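PDB 6RA3: putative dioxygenase (1H-3-hydroxy-4-oxoquinaldine 2,4-dioxygenase) from Mycobacteroides abscessus subsp. abscessus, which catalyses ring cleavage of the Pseudomonas quinolone signal (PQS) with dioxygen, giving N-octanoylanthranilate and carbon monoxide. Local coordinates for residues H95-W100 against E189-W194; L122-A127 against S196-M201. All blocks are in the same frame, centred on the assembly; numbering follows the deposited sequence.

Contact 1 of 2, residues H95-W100 against E189-W194; sequences HAHGGW and EAYRTW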
# COMPACT_ATOMS: atom_id res chain seq x y z
N HIS A 95 -0.66 -9.04 -21.34
CA HIS A 95 -1.70 -10.04 -21.20
C HIS A 95 -2.91 -9.70 -22.07
O HIS A 95 -3.40 -8.56 -22.06
CB HIS A 95 -2.17 -10.17 -19.77
CG HIS A 95 -3.30 -11.14 -19.62
ND1 HIS A 95 -4.61 -10.74 -19.50
CD2 HIS A 95 -3.31 -12.49 -19.60
CE1 HIS A 95 -5.38 -11.81 -19.39
NE2 HIS A 95 -4.61 -12.88 -19.45
N ALA A 96 -3.40 -10.72 -22.78
CA ALA A 96 -4.52 -10.60 -23.70
C ALA A 96 -4.53 -9.23 -24.37
O ALA A 96 -3.56 -8.84 -25.02
CB ALA A 96 -5.84 -10.86 -22.97
N HIS A 97 -5.61 -8.48 -24.20
CA HIS A 97 -5.77 -7.33 -25.05
C HIS A 97 -4.86 -6.17 -24.68
O HIS A 97 -4.76 -5.22 -25.47
CB HIS A 97 -7.26 -6.98 -25.08
CG HIS A 97 -8.07 -8.10 -25.66
ND1 HIS A 97 -8.13 -8.35 -27.01
CD2 HIS A 97 -8.72 -9.13 -25.06
CE1 HIS A 97 -8.85 -9.43 -27.23
NE2 HIS A 97 -9.22 -9.93 -26.06
N GLY A 98 -4.10 -6.26 -23.59
CA GLY A 98 -2.95 -5.38 -23.45
C GLY A 98 -1.94 -5.54 -24.58
O GLY A 98 -1.20 -4.59 -24.89
N GLY A 99 -1.94 -6.71 -25.25
CA GLY A 99 -1.11 -6.90 -26.43
C GLY A 99 -1.25 -5.80 -27.45
O GLY A 99 -0.28 -5.43 -28.12
N TRP A 100 -2.46 -5.23 -27.58
CA TRP A 100 -2.64 -4.19 -28.57
C TRP A 100 -1.79 -2.98 -28.26
O TRP A 100 -1.24 -2.36 -29.18
CB TRP A 100 -4.11 -3.78 -28.68
CG TRP A 100 -5.03 -4.82 -29.17
CD1 TRP A 100 -5.80 -5.67 -28.42
CD2 TRP A 100 -5.33 -5.13 -30.54
NE1 TRP A 100 -6.55 -6.48 -29.24
CE2 TRP A 100 -6.27 -6.18 -30.54
CE3 TRP A 100 -4.89 -4.61 -31.77
CZ2 TRP A 100 -6.79 -6.74 -31.73
CZ3 TRP A 100 -5.42 -5.17 -32.95
CH2 TRP A 100 -6.34 -6.22 -32.90
N GLU A 189 -13.27 -2.09 -31.13
CA GLU A 189 -12.76 -1.19 -32.16
C GLU A 189 -11.42 -1.69 -32.72
O GLU A 189 -11.14 -1.49 -33.91
CB GLU A 189 -12.60 0.22 -31.61
CG GLU A 189 -12.03 1.25 -32.59
CD GLU A 189 -11.47 2.48 -31.90
OE1 GLU A 189 -11.72 2.64 -30.68
OE2 GLU A 189 -10.78 3.28 -32.57
N ALA A 190 -10.58 -2.28 -31.87
CA ALA A 190 -9.27 -2.75 -32.34
C ALA A 190 -9.44 -3.82 -33.42
O ALA A 190 -8.76 -3.78 -34.45
CB ALA A 190 -8.46 -3.27 -31.15
N TYR A 191 -10.36 -4.76 -33.22
CA TYR A 191 -10.58 -5.79 -34.23
C TYR A 191 -11.27 -5.24 -35.48
O TYR A 191 -11.06 -5.78 -36.58
CB TYR A 191 -11.39 -6.94 -33.66
CG TYR A 191 -10.57 -7.85 -32.78
CD1 TYR A 191 -10.52 -7.64 -31.40
CD2 TYR A 191 -9.86 -8.91 -33.31
CE1 TYR A 191 -9.77 -8.47 -30.58
CE2 TYR A 191 -9.11 -9.76 -32.50
CZ TYR A 191 -9.07 -9.52 -31.13
OH TYR A 191 -8.34 -10.34 -30.29
N ARG A 192 -12.09 -4.19 -35.34
CA ARG A 192 -12.71 -3.57 -36.51
C ARG A 192 -11.71 -2.77 -37.32
O ARG A 192 -11.87 -2.64 -38.54
CB ARG A 192 -13.85 -2.63 -36.10
CG ARG A 192 -15.08 -3.30 -35.53
CD ARG A 192 -16.25 -2.33 -35.51
NE ARG A 192 -15.85 -0.93 -35.52
CZ ARG A 192 -15.79 -0.14 -34.44
NH1 ARG A 192 -16.11 -0.60 -33.24
NH2 ARG A 192 -15.41 1.12 -34.59
N THR A 193 -10.71 -2.19 -36.67
CA THR A 193 -9.73 -1.36 -37.36
C THR A 193 -8.72 -2.21 -38.12
O THR A 193 -8.48 -2.00 -39.32
CB THR A 193 -9.01 -0.48 -36.34
OG1 THR A 193 -9.98 0.24 -35.59
CG2 THR A 193 -8.01 0.50 -37.03
N TRP A 194 -8.12 -3.16 -37.42
CA TRP A 194 -6.97 -3.92 -37.91
C TRP A 194 -7.36 -5.25 -38.52
O TRP A 194 -6.56 -5.82 -39.28
CB TRP A 194 -5.99 -4.20 -36.75
CG TRP A 194 -5.37 -2.97 -36.26
CD1 TRP A 194 -5.65 -2.32 -35.10
CD2 TRP A 194 -4.36 -2.21 -36.93
NE1 TRP A 194 -4.88 -1.19 -35.01
CE2 TRP A 194 -4.07 -1.10 -36.11
CE3 TRP A 194 -3.65 -2.37 -38.13
CZ2 TRP A 194 -3.11 -0.14 -36.45
CZ3 TRP A 194 -2.70 -1.40 -38.47
CH2 TRP A 194 -2.43 -0.30 -37.63
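The indole of Trp-100, at the start of helix 99-109, meets three side chains at the end of helix 177-194: Ala-190 over one face, Tyr-191 at its benzo edge and Trp-194 farther round. CB of Ala-190 sits over the six-membered ring, 3.6 Å from the centroid, a nearly centred CH-pi contact. The benzo edge turns to Tyr-191: Trp-100 CZ2 points into the middle of the phenol face and comes within 3.6 Å of Tyr-191 CE1, a T-shaped pair with planes at 78°. Farther round, Trp-100 CZ3 lies 3.6 Å from Trp-194 CD1, the two indoles slid apart with little overlap.

Tyr-191 carries CG anti to the carbonyl carbon (chi1 -77°), which starts the phenol on its way to the Trp-100 edge. The phenol ends at His-97, whose CE1 approaches Tyr-191 OH to 3.2 Å near both ring planes, rim against rim. The hydroxyl has its hydrogen-bond partner elsewhere, at Ile-123 O. At the neighbouring atom of the imidazole, ND1 receives a weak bond from Trp-100 NE1 (3.3 Å, 146° at the hydrogen).

Ala-96, just before His-97, has the strained backbone, with positive phi, of the nucleophile elbow of alpha/beta hydrolases. His-97 probably binds substrate, and its side chain lies about 5 Å from that of His-246, the likely proton donor/acceptor. The weak indole N-H bond to ND1 and the phenol rim at CE1 are consistent with this aromatic cluster limiting rotation of the imidazole.

Contact 2 of 2, residues L122-A127 against S196-M201; sequences LIMTPA and SPMRRM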
# COMPACT_ATOMS: atom_id res chain seq x y z
N LEU A 122 -3.83 -13.75 -26.61
CA LEU A 122 -4.54 -12.74 -27.40
C LEU A 122 -5.10 -13.38 -28.67
O LEU A 122 -4.35 -14.00 -29.43
CB LEU A 122 -3.60 -11.58 -27.75
CG LEU A 122 -4.10 -10.51 -28.72
CD1 LEU A 122 -5.40 -9.83 -28.22
CD2 LEU A 122 -3.02 -9.48 -28.98
N ILE A 123 -6.41 -13.22 -28.90
CA ILE A 123 -7.08 -13.84 -30.05
C ILE A 123 -6.44 -13.33 -31.34
O ILE A 123 -6.48 -12.13 -31.65
CB ILE A 123 -8.60 -13.55 -29.99
CG1 ILE A 123 -9.26 -14.29 -28.83
CG2 ILE A 123 -9.31 -13.92 -31.28
CD1 ILE A 123 -9.15 -15.80 -28.89
N MET A 124 -5.82 -14.24 -32.10
CA MET A 124 -5.07 -13.83 -33.27
C MET A 124 -5.90 -13.87 -34.56
O MET A 124 -5.52 -13.22 -35.55
CB MET A 124 -3.82 -14.72 -33.41
CG MET A 124 -2.73 -14.41 -32.37
SD MET A 124 -1.91 -12.82 -32.68
CE MET A 124 -1.09 -12.62 -31.09
N THR A 125 -7.02 -14.58 -34.55
CA THR A 125 -8.00 -14.53 -35.63
C THR A 125 -8.72 -13.18 -35.63
O THR A 125 -8.56 -12.37 -34.71
CB THR A 125 -9.03 -15.65 -35.46
OG1 THR A 125 -9.70 -15.51 -34.20
CG2 THR A 125 -8.37 -17.02 -35.51
N PRO A 126 -9.54 -12.90 -36.65
CA PRO A 126 -10.55 -11.84 -36.50
C PRO A 126 -11.52 -12.17 -35.38
O PRO A 126 -11.72 -13.34 -35.00
CB PRO A 126 -11.24 -11.80 -37.87
CG PRO A 126 -10.19 -12.29 -38.84
CD PRO A 126 -9.43 -13.34 -38.06
N ALA A 127 -12.12 -11.13 -34.82
CA ALA A 127 -12.98 -11.29 -33.66
C ALA A 127 -14.12 -12.26 -33.96
O ALA A 127 -14.98 -11.95 -34.80
CB ALA A 127 -13.53 -9.94 -33.21
N SER A 196 -7.32 -8.16 -37.26
CA SER A 196 -6.80 -9.09 -36.26
C SER A 196 -5.44 -8.58 -35.80
O SER A 196 -4.83 -7.72 -36.46
CB SER A 196 -6.69 -10.52 -36.82
OG SER A 196 -5.50 -10.67 -37.59
N PRO A 197 -4.94 -9.09 -34.67
CA PRO A 197 -3.60 -8.67 -34.21
C PRO A 197 -2.47 -9.06 -35.18
O PRO A 197 -1.47 -8.34 -35.29
CB PRO A 197 -3.45 -9.38 -32.86
CG PRO A 197 -4.80 -9.97 -32.54
CD PRO A 197 -5.51 -10.16 -33.84
N MET A 198 -2.62 -10.19 -35.88
CA MET A 198 -1.60 -10.58 -36.85
C MET A 198 -1.50 -9.56 -37.98
O MET A 198 -0.39 -9.20 -38.41
CB MET A 198 -1.90 -11.96 -37.40
CG MET A 198 -1.68 -13.06 -36.37
SD MET A 198 -2.03 -14.71 -36.99
CE MET A 198 -1.13 -15.80 -35.87
N ARG A 199 -2.64 -9.07 -38.46
CA ARG A 199 -2.61 -8.01 -39.46
C ARG A 199 -2.01 -6.74 -38.87
O ARG A 199 -1.23 -6.04 -39.54
CB ARG A 199 -4.01 -7.77 -40.02
CG ARG A 199 -4.46 -8.87 -40.99
CD ARG A 199 -5.89 -8.69 -41.48
NE ARG A 199 -6.07 -7.49 -42.31
CZ ARG A 199 -5.64 -7.37 -43.57
NH1 ARG A 199 -4.99 -8.37 -44.16
NH2 ARG A 199 -5.85 -6.25 -44.24
N ARG A 200 -2.32 -6.44 -37.60
CA ARG A 200 -1.65 -5.31 -36.96
C ARG A 200 -0.13 -5.53 -36.98
O ARG A 200 0.63 -4.61 -37.31
CB ARG A 200 -2.17 -5.11 -35.53
CG ARG A 200 -1.93 -3.68 -34.97
CD ARG A 200 -0.48 -3.44 -34.49
NE ARG A 200 -0.22 -2.02 -34.23
CZ ARG A 200 0.41 -1.19 -35.07
NH1 ARG A 200 0.88 -1.64 -36.22
NH2 ARG A 200 0.57 0.08 -34.74
N MET A 201 0.32 -6.75 -36.67
CA MET A 201 1.77 -7.04 -36.65
C MET A 201 2.42 -6.86 -38.02
O MET A 201 3.54 -6.34 -38.12
CB MET A 201 2.02 -8.45 -36.14
CG MET A 201 1.64 -8.66 -34.70
SD MET A 201 2.17 -10.23 -34.08
CE MET A 201 0.72 -11.17 -33.68
O HOH W 1 -5.29 -13.21 -38.56
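Ser-196 OG, beside Met-124 of the facing loop, is held by two groups, a water and Arg-199 N. The water stands 2.7 Å from Ser-196 OG and donates to Met-124 O at 3.0 Å, bridging the two segments. Arg-199 N gives OG a weak but nearly straight bond (169° at the hydrogen), the N-cap bond of helix 197-202. With OG between the backbone N and the carbonyl carbon (chi1 81°), the hydroxyl is set where it can accept from Arg-199 N and meet the bridging water. Ser-196 CB packs against the same loop, 3.2 Å from Met-124 O and close also to the carbonyl oxygen of Thr-125.

The rest is apolar and centres on the thioether of Met-124. The bend at chi2 (-71°) carries SD over the first turn of the helix, where Met-198 CG lies 3.7 Å away and Pro-197 CB 3.8 Å. Met-201 CE reaches the same sulfur, and its contact with Met-124 CE, at 3.5 Å, is tight for two methyls. Met-198 and Met-201 each cross the Met-124 chain at about a right angle; Met-198, extended beyond CG, puts its CE 3.8 Å from Met-124 CB. On the other flank of the proline ring, Leu-122 CD2 rests 3.9 Å from Pro-197 CB.

In the loop itself, Thr-125 OG1 donates to Pro-126 O from above the carbonyl plane, linking its hydroxyl to the next residue's carbonyl.

The loop leaves strand 116-120 for helix 129-137, at the root of the helical cap that this fold inserts here, and helix 197-202 leads the chain back to strand 209-214. Helix 221-232 covers Met-124 and Met-198 through His-226, while Trp-100 of helix 99-109 backs Leu-122 and Pro-197.

Overall arrangement
Both contacts are buried and adjoin, their centres about 7 Å apart, with contact 2 farther from the middle of the chain and reaching exposed Pro-126 at its margin. Helices 177-194 and 197-202 follow each other directly, so the elbow and the loop after strand 116-120 are held by consecutive parts of the chain. Contact 1 is a cluster of flat rings beside the probable substrate-binding histidine; contact 2 replaces rings with methionine thioethers and a water-bridged helix cap. The Tyr-191 hydroxyl and His-97 against Leu-122 join them, while Arg-200 sets its cation on Trp-194 and forms salt bridges with Glu-104 and Asp-107.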